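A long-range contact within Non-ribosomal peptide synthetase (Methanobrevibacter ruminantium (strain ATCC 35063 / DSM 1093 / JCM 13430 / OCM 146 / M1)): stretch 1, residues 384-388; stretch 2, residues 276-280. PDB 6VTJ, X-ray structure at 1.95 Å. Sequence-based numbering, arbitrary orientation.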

# COMPACT_ATOMS: atom_id res chain seq x y z
N ARG A 384 18.58 -1.08 10.02
CA ARG A 384 18.04 -0.17 9.02
C ARG A 384 16.72 -0.59 8.39
O ARG A 384 15.97 0.28 7.95
CB ARG A 384 19.08 0.06 7.92
CG ARG A 384 20.17 1.05 8.33
CD ARG A 384 21.20 1.31 7.19
NE ARG A 384 22.29 2.14 7.69
CZ ARG A 384 23.46 1.67 8.15
NH1 ARG A 384 23.73 0.37 8.16
NH2 ARG A 384 24.37 2.52 8.60
N VAL A 385 16.40 -1.88 8.34
CA VAL A 385 15.26 -2.34 7.56
C VAL A 385 14.46 -3.33 8.38
O VAL A 385 15.02 -4.25 8.99
CB VAL A 385 15.70 -2.99 6.23
CG1 VAL A 385 14.49 -3.59 5.53
CG2 VAL A 385 16.38 -1.96 5.31
N PHE A 386 13.15 -3.16 8.41
CA PHE A 386 12.31 -4.02 9.23
C PHE A 386 11.09 -4.48 8.44
O PHE A 386 10.66 -3.81 7.49
CB PHE A 386 11.88 -3.32 10.49
CG PHE A 386 13.02 -2.79 11.30
CD1 PHE A 386 13.66 -3.59 12.22
CD2 PHE A 386 13.45 -1.48 11.13
CE1 PHE A 386 14.71 -3.10 12.96
CE2 PHE A 386 14.51 -0.99 11.87
CZ PHE A 386 15.14 -1.80 12.78
N HIS A 387 10.58 -5.65 8.83
CA HIS A 387 9.36 -6.26 8.29
C HIS A 387 8.30 -6.21 9.39
O HIS A 387 8.12 -7.15 10.16
CB HIS A 387 9.65 -7.66 7.81
CG HIS A 387 10.51 -7.70 6.58
ND1 HIS A 387 10.96 -8.87 6.01
CD2 HIS A 387 11.00 -6.69 5.82
CE1 HIS A 387 11.69 -8.58 4.95
NE2 HIS A 387 11.73 -7.27 4.81
N CYS A 388 7.59 -5.09 9.44
CA CYS A 388 6.72 -4.78 10.58
C CYS A 388 5.29 -5.18 10.21
O CYS A 388 4.50 -4.36 9.75
CB CYS A 388 6.85 -3.30 10.93
SG CYS A 388 5.94 -2.80 12.40
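Stretch 2, residues 276-280: EYDER

Residues 276-280 form an irregular segment, without helix or strand, that lies across the strand containing Val-385, Phe-386 and His-387. The touching parts run at 118° to each other, measured from the CA of Val-385 to that of His-387 and from the CA of Tyr-277 to that of Asp-278's successor, Glu-279. The closest CA atoms across the stretches are those of Val-385 and Glu-279, 5.5 Å apart. Glu-279, with phi/psi of -68°/-2°, follows the extended Asp-278 (-141°/-169°), so the chain bends where it meets the strand.

The contact, which buries 224 Å² in total, contains no hydrogen bond between the stretches and rests on packing. Strand alternation determines which side chains take part: Val-385 and His-387 direct their CA-to-CB bonds toward stretch 2, whereas that of Phe-386 points away. Val-385 packs against the backbone of Glu-279, its CB 3.3 Å from Glu-279 O, and its CG1 lies 4.4 Å from Glu-279 CB. Between these two strand residues, Phe-386 contributes mainly backbone, with its CA 4.0 Å from Glu-279 CG.

Of the stretch 1 residues, His-387 has the largest area covered by stretch 2 (68 Å²). Glu-279 CG sits over one face of the His-387 ring, 3.7 Å from its centroid and 8° off the ring normal, in a CH-pi interaction that uses the aliphatic part of an acidic side chain. His-387 CE1 also approaches the backbone, at 3.3 Å from Asp-278 C and 3.5 Å from Glu-279 N, while Tyr-277 O lies near the ring plane, 4.5 Å from CE1. Both ring nitrogens are hydrogen-bonded elsewhere in the structure.

Polar interactions within stretch 2 brace its turn. Arg-280 N donates a hydrogen bond to Asp-278 OD1 (2.8 Å, 152°), and Arg-280 NH2 lies 3.4 Å from Asp-278 OD2 in a salt bridge of charges alone.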

# COMPACT_ATOMS: atom_id res chain seq x y z
N GLU A 276 17.80 -14.98 -0.63
CA GLU A 276 16.91 -14.91 0.52
C GLU A 276 16.06 -13.66 0.40
O GLU A 276 16.40 -12.71 -0.31
CB GLU A 276 17.70 -14.88 1.83
CG GLU A 276 18.22 -16.23 2.26
CD GLU A 276 19.57 -16.14 2.94
OE1 GLU A 276 20.56 -15.77 2.27
OE2 GLU A 276 19.64 -16.43 4.16
N TYR A 277 14.94 -13.66 1.11
CA TYR A 277 13.96 -12.58 1.01
C TYR A 277 13.66 -12.12 2.43
O TYR A 277 12.65 -12.51 3.03
CB TYR A 277 12.73 -13.05 0.26
CG TYR A 277 13.08 -13.99 -0.87
CD1 TYR A 277 13.53 -13.51 -2.09
CD2 TYR A 277 12.99 -15.37 -0.69
CE1 TYR A 277 13.87 -14.38 -3.12
CE2 TYR A 277 13.31 -16.25 -1.71
CZ TYR A 277 13.74 -15.75 -2.93
OH TYR A 277 14.07 -16.62 -3.95
N ASP A 278 14.55 -11.29 2.96
CA ASP A 278 14.49 -10.89 4.36
C ASP A 278 14.87 -9.42 4.46
O ASP A 278 14.97 -8.71 3.45
CB ASP A 278 15.40 -11.79 5.21
CG ASP A 278 16.87 -11.68 4.83
OD1 ASP A 278 17.27 -10.73 4.12
OD2 ASP A 278 17.64 -12.55 5.26
N GLU A 279 15.08 -8.97 5.70
CA GLU A 279 15.40 -7.59 6.06
C GLU A 279 16.78 -7.14 5.57
O GLU A 279 17.15 -5.97 5.77
CB GLU A 279 15.29 -7.42 7.58
CG GLU A 279 13.86 -7.59 8.14
CD GLU A 279 13.54 -9.01 8.67
OE1 GLU A 279 14.14 -10.00 8.21
OE2 GLU A 279 12.63 -9.14 9.52
N ARG A 280 17.55 -8.03 4.94
CA ARG A 280 18.82 -7.68 4.33
C ARG A 280 18.75 -7.70 2.80
O ARG A 280 19.79 -7.70 2.14
CB ARG A 280 19.92 -8.60 4.85
CG ARG A 280 20.24 -8.32 6.34
CD ARG A 280 21.33 -9.26 6.88
NE ARG A 280 20.85 -10.63 6.94
CZ ARG A 280 20.17 -11.14 7.96
NH1 ARG A 280 19.90 -10.39 9.03
NH2 ARG A 280 19.75 -12.40 7.92